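Local coordinates for surface-associated protein CshA (Streptococcus gordonii, PDB 5L2D) that acts as a cell-wall-linked surface adhesin that binds host fibronectin by a catch-clamp mechanism, represented here by its non-repetitive domain 2, at residues Gly42-Lys47 against Val54-Val59; Thr102-Thr107 against Ile132-Ala137. All blocks are in the same frame, centred on the assembly; numbering follows the deposited sequence.

Contact 1. Residues Gly42-Lys47 against Val54-Val59; sequences GTVFKK and VVTLTV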
loop_
_atom_site.group_PDB
_atom_site.type_symbol
_atom_site.label_atom_id
_atom_site.label_comp_id
_atom_site.label_asym_id
_atom_site.label_seq_id
_atom_site.Cartn_x
_atom_site.Cartn_y
_atom_site.Cartn_z
ATOM N N GLY A 42 -15.791 3.432 5.373
ATOM C CA GLY A 42 -16.917 4.307 5.151
ATOM C C GLY A 42 -16.479 5.739 5.107
ATOM O O GLY A 42 -17.217 6.592 4.576
ATOM N N THR A 43 -15.301 5.994 5.680
ATOM C CA THR A 43 -14.600 7.262 5.554
ATOM C C THR A 43 -14.328 7.666 4.090
ATOM O O THR A 43 -13.907 6.839 3.297
ATOM C CB THR A 43 -13.259 7.150 6.278
ATOM O OG1 THR A 43 -13.471 7.023 7.702
ATOM C CG2 THR A 43 -12.397 8.346 5.988
ATOM N N VAL A 44 -14.539 8.951 3.778
ATOM C CA VAL A 44 -14.673 9.477 2.412
ATOM C C VAL A 44 -13.895 10.752 2.230
ATOM O O VAL A 44 -14.110 11.718 2.960
ATOM C CB VAL A 44 -16.142 9.940 2.081
ATOM C CG1 VAL A 44 -16.178 10.914 0.916
ATOM C CG2 VAL A 44 -17.074 8.787 1.740
ATOM N N PHE A 45 -13.087 10.792 1.180
ATOM C CA PHE A 45 -12.450 12.023 0.707
ATOM C C PHE A 45 -13.120 12.469 -0.591
ATOM O O PHE A 45 -13.193 11.690 -1.523
ATOM C CB PHE A 45 -10.951 11.753 0.438
ATOM C CG PHE A 45 -10.256 12.829 -0.365
ATOM C CD1 PHE A 45 -9.727 13.945 0.256
ATOM C CD2 PHE A 45 -10.109 12.711 -1.740
ATOM C CE1 PHE A 45 -9.080 14.931 -0.476
ATOM C CE2 PHE A 45 -9.450 13.688 -2.487
ATOM C CZ PHE A 45 -8.944 14.807 -1.850
ATOM N N LYS A 46 -13.552 13.724 -0.689
ATOM C CA LYS A 46 -14.255 14.189 -1.899
ATOM C C LYS A 46 -13.866 15.616 -2.213
ATOM O O LYS A 46 -14.007 16.501 -1.353
ATOM C CB LYS A 46 -15.748 14.026 -1.711
ATOM C CG LYS A 46 -16.541 14.218 -2.975
ATOM C CD LYS A 46 -17.463 15.444 -2.863
ATOM C CE LYS A 46 -18.683 15.395 -3.799
ATOM N NZ LYS A 46 -19.633 14.270 -3.534
ATOM N N LYS A 47 -13.332 15.849 -3.418
ATOM C CA LYS A 47 -12.793 17.162 -3.745
ATOM C C LYS A 47 -12.805 17.452 -5.220
ATOM O O LYS A 47 -12.509 16.573 -6.035
ATOM C CB LYS A 47 -11.354 17.278 -3.241
ATOM C CG LYS A 47 -10.700 18.655 -3.378
ATOM C CD LYS A 47 -9.207 18.576 -3.064
ATOM C CE LYS A 47 -8.666 19.771 -2.295
ATOM N NZ LYS A 47 -8.518 20.941 -3.199
ATOM N N VAL A 54 -14.601 15.995 -10.104
ATOM C CA VAL A 54 -14.711 15.578 -8.718
ATOM C C VAL A 54 -14.290 14.111 -8.530
ATOM O O VAL A 54 -14.772 13.218 -9.229
ATOM C CB VAL A 54 -16.166 15.734 -8.237
ATOM C CG1 VAL A 54 -16.340 15.190 -6.841
ATOM C CG2 VAL A 54 -16.588 17.193 -8.263
ATOM N N VAL A 55 -13.413 13.871 -7.557
ATOM C CA VAL A 55 -12.941 12.520 -7.250
ATOM C C VAL A 55 -13.461 12.215 -5.909
ATOM O O VAL A 55 -13.552 13.090 -5.065
ATOM C CB VAL A 55 -11.403 12.376 -7.217
ATOM C CG1 VAL A 55 -10.790 12.704 -8.566
ATOM C CG2 VAL A 55 -10.786 13.308 -6.225
ATOM N N THR A 56 -13.832 10.966 -5.722
ATOM C CA THR A 56 -14.343 10.516 -4.446
ATOM C C THR A 56 -13.606 9.221 -4.103
ATOM O O THR A 56 -13.640 8.242 -4.857
ATOM C CB THR A 56 -15.864 10.279 -4.500
ATOM O OG1 THR A 56 -16.557 11.473 -4.915
ATOM C CG2 THR A 56 -16.372 9.850 -3.140
ATOM N N LEU A 57 -12.910 9.246 -2.981
ATOM C CA LEU A 57 -12.225 8.089 -2.440
ATOM C C LEU A 57 -12.930 7.682 -1.193
ATOM O O LEU A 57 -13.041 8.508 -0.271
ATOM C CB LEU A 57 -10.774 8.414 -2.070
ATOM C CG LEU A 57 -9.776 8.319 -3.225
ATOM C CD1 LEU A 57 -8.417 8.819 -2.793
ATOM C CD2 LEU A 57 -9.614 6.895 -3.709
ATOM N N THR A 58 -13.353 6.416 -1.132
ATOM C CA THR A 58 -14.063 5.892 0.031
ATOM C C THR A 58 -13.413 4.596 0.477
ATOM O O THR A 58 -13.231 3.686 -0.346
ATOM C CB THR A 58 -15.543 5.584 -0.277
ATOM O OG1 THR A 58 -16.149 6.637 -1.062
ATOM C CG2 THR A 58 -16.313 5.351 1.030
ATOM N N VAL A 59 -13.103 4.480 1.769
ATOM C CA VAL A 59 -12.401 3.293 2.267
ATOM C C VAL A 59 -13.340 2.131 2.298
ATOM O O VAL A 59 -14.372 2.185 2.978
ATOM C CB VAL A 59 -11.918 3.447 3.712
ATOM C CG1 VAL A 59 -11.206 2.189 4.175
ATOM C CG2 VAL A 59 -10.979 4.602 3.840
#

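Contact 2. Residues Thr102-Thr107 against Ile132-Ala137; sequences TPPSVT and ILPDDA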
loop_
_atom_site.group_PDB
_atom_site.type_symbol
_atom_site.label_atom_id
_atom_site.label_comp_id
_atom_site.label_asym_id
_atom_site.label_seq_id
_atom_site.Cartn_x
_atom_site.Cartn_y
_atom_site.Cartn_z
ATOM N N THR A 102 -4.395 -3.050 20.013
ATOM C CA THR A 102 -4.914 -2.632 18.723
ATOM C C THR A 102 -4.182 -1.373 18.264
ATOM O O THR A 102 -4.167 -0.377 18.971
ATOM C CB THR A 102 -6.430 -2.347 18.815
ATOM O OG1 THR A 102 -7.109 -3.552 19.224
ATOM C CG2 THR A 102 -6.974 -1.842 17.479
ATOM N N PRO A 103 -3.613 -1.388 17.051
ATOM C CA PRO A 103 -2.810 -0.246 16.669
ATOM C C PRO A 103 -3.665 0.982 16.415
ATOM O O PRO A 103 -4.878 0.847 16.359
ATOM C CB PRO A 103 -2.129 -0.704 15.365
ATOM C CG PRO A 103 -2.549 -2.101 15.129
ATOM C CD PRO A 103 -3.798 -2.314 15.927
ATOM N N PRO A 104 -3.035 2.171 16.265
ATOM C CA PRO A 104 -3.773 3.399 15.939
ATOM C C PRO A 104 -4.357 3.409 14.531
ATOM O O PRO A 104 -3.864 2.707 13.648
ATOM C CB PRO A 104 -2.731 4.521 16.097
ATOM C CG PRO A 104 -1.396 3.864 16.206
ATOM C CD PRO A 104 -1.618 2.428 16.590
ATOM N N SER A 105 -5.403 4.216 14.347
ATOM C CA SER A 105 -6.097 4.368 13.063
ATOM C C SER A 105 -5.135 4.925 12.015
ATOM O O SER A 105 -4.244 5.717 12.367
ATOM C CB SER A 105 -7.299 5.332 13.206
ATOM O OG SER A 105 -8.203 4.964 14.262
ATOM N N VAL A 106 -5.299 4.538 10.741
ATOM C CA VAL A 106 -4.464 5.154 9.701
ATOM C C VAL A 106 -5.014 6.568 9.464
ATOM O O VAL A 106 -6.171 6.805 9.775
ATOM C CB VAL A 106 -4.313 4.314 8.378
ATOM C CG1 VAL A 106 -4.672 2.842 8.572
ATOM C CG2 VAL A 106 -5.090 4.912 7.222
ATOM N N THR A 107 -4.203 7.498 8.940
ATOM C CA THR A 107 -4.607 8.903 8.867
ATOM C C THR A 107 -3.642 9.758 8.081
ATOM O O THR A 107 -2.500 9.366 7.841
ATOM C CB THR A 107 -4.705 9.535 10.287
ATOM O OG1 THR A 107 -4.929 10.957 10.191
ATOM C CG2 THR A 107 -3.415 9.268 11.104
ATOM N N ILE A 132 -0.634 7.326 6.396
ATOM C CA ILE A 132 0.329 6.511 7.116
ATOM C C ILE A 132 -0.335 5.975 8.366
ATOM O O ILE A 132 -1.235 6.618 8.933
ATOM C CB ILE A 132 1.592 7.344 7.456
ATOM C CG1 ILE A 132 2.598 6.528 8.276
ATOM C CG2 ILE A 132 1.222 8.630 8.184
ATOM C CD1 ILE A 132 3.980 7.165 8.357
ATOM N N LEU A 133 0.067 4.772 8.751
ATOM C CA LEU A 133 -0.349 4.193 10.018
ATOM C C LEU A 133 0.786 4.490 10.953
ATOM O O LEU A 133 1.878 3.930 10.783
ATOM C CB LEU A 133 -0.556 2.693 9.920
ATOM C CG LEU A 133 -1.251 2.114 11.141
ATOM C CD1 LEU A 133 -1.631 0.674 10.855
ATOM C CD2 LEU A 133 -0.395 2.177 12.388
ATOM N N PRO A 134 0.537 5.374 11.939
ATOM C CA PRO A 134 1.564 6.039 12.746
ATOM C C PRO A 134 2.104 5.201 13.919
ATOM O O PRO A 134 1.910 5.550 15.075
ATOM C CB PRO A 134 0.807 7.257 13.267
ATOM C CG PRO A 134 -0.572 6.724 13.514
ATOM C CD PRO A 134 -0.822 5.791 12.360
ATOM N N ASP A 135 2.770 4.096 13.625
ATOM C CA ASP A 135 3.388 3.286 14.669
ATOM C C ASP A 135 4.133 2.136 13.989
ATOM O O ASP A 135 3.741 1.665 12.929
ATOM C CB ASP A 135 2.343 2.788 15.690
ATOM C CG ASP A 135 2.964 2.223 16.986
ATOM O OD1 ASP A 135 4.147 2.472 17.318
ATOM O OD2 ASP A 135 2.231 1.520 17.698
ATOM N N ASP A 136 5.218 1.703 14.612
ATOM C CA ASP A 136 6.143 0.754 14.015
ATOM C C ASP A 136 5.593 -0.656 14.027
ATOM O O ASP A 136 4.664 -0.953 14.772
ATOM C CB ASP A 136 7.483 0.784 14.773
ATOM C CG ASP A 136 8.158 2.182 14.760
ATOM O OD1 ASP A 136 7.911 3.010 13.831
ATOM O OD2 ASP A 136 8.954 2.430 15.699
ATOM N N ALA A 137 6.157 -1.511 13.180
ATOM C CA ALA A 137 6.004 -2.975 13.314
ATOM C C ALA A 137 4.564 -3.456 13.177
ATOM O O ALA A 137 4.017 -4.157 14.053
ATOM C CB ALA A 137 6.607 -3.454 14.617
#

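Contact 1. Residues Gly42-Lys47 against Val54-Val59
Phe45 faces Leu57 as a hydrogen-bonded antiparallel pair: Phe45 N donates to Leu57 O at 2.7 Å, and Leu57 N returns a bond to Phe45 O. The same double link joins Lys47 to Val55. Toward Gly42 two more backbone bonds follow, Val59 N to Thr43 O (2.9 Å) and Gly42 N to Val59 O. On one face of the sheet Phe45, Lys47, Val55 and Leu57 project together. With CG anti to its backbone N (chi1 166°), the Phe45 ring swings along the strand toward Val55, whose CG2 lies 4.0 Å from Phe45 CE2, while CB meets CB between Phe45 and Leu57. The other face carries Val44 beside Thr58, CG2 to CG2 at 3.6 Å and pointing the same way, and Lys46 across Thr56. A bend at chi2 (-116°) turns the aliphatic chain of Lys46 obliquely over Val54, with Lys46 CE 3.8 Å from Val54 CG1. Further out, Met30 packs on Phe45, Phe144 of strand 138-150 packs on Leu57, and Met280 and Phe282 of the second subunit pack on Leu57 and Val55. Thr43 OG1 is hydrogen-bonded to Asn32 O and Lys40 N. The two segments belong to the arms of a beta hairpin, strands 44-50 and 53-61, within a larger antiparallel sheet.

Contact 2. Residues Thr102-Thr107 against Ile132-Ala137
Three prolines sit in this contact, and two of them meet directly: Pro104 CG lies 4.0 Å from Pro134 CG, between two chain segments that are mostly loop. Pro134 is the centre of an inverse gamma turn, with Asp135 N bonded back to Leu133 O. That turn brings Asp135 CB to 3.9 Å from Pro104 CG, the two side chains crossing at about a right angle. On its ring, Pro134 CD comes to 3.4 Å from Ser105 O. Leu133 meets the carbonyl of Pro104. Its CG stands anti to the backbone N (chi1 -169°), which extends the isobutyl group until Leu133 CG is 3.7 Å from Pro104 O, while Leu133 CD2 lies more loosely near Pro103 CB and Pro104 CG. Val106 CG1 lies against Leu133 CB, and Trp140 of strand 138-150 packs on both residues. Beyond the prolines the backbones pair in a single antiparallel bridge: Thr107 N donates to Ile132 O and Ile132 N to Thr107 O, both at 3.1 Å. Ser105 points away from this pairing, its OG bonded to Asp34 and its N to Gln36, while Ile132 joins an antiparallel ladder with the second subunit. A proline residue in the chain has no N-H to donate, which fits a Pro104 end made of van der Waals contacts, including carbon against carbonyl oxygen, while the two hydrogen bonds between the segments lie at Thr107 and Ile132.

How the contacts relate
From the N terminus, the chain first runs through 42-47, turns within six residues and comes back through 54-59, so contact 1 closes a short hairpin. It then passes helix 69-75 and strand 91-92 before reaching 102-107. Contact 2 closes a longer excursion of 24 intervening residues, part of it not modelled, when 132-137 returns. The two closures follow in series and neither encloses nor crosses the other. The centres of contact 1 and contact 2 lie about 20 Å apart. The nearest atoms of contact 1 and contact 2 are about 7 Å apart. Strand 138-150 links them: it starts just after 132-137 and pairs with strand 53-61. Each contact also touches the second subunit.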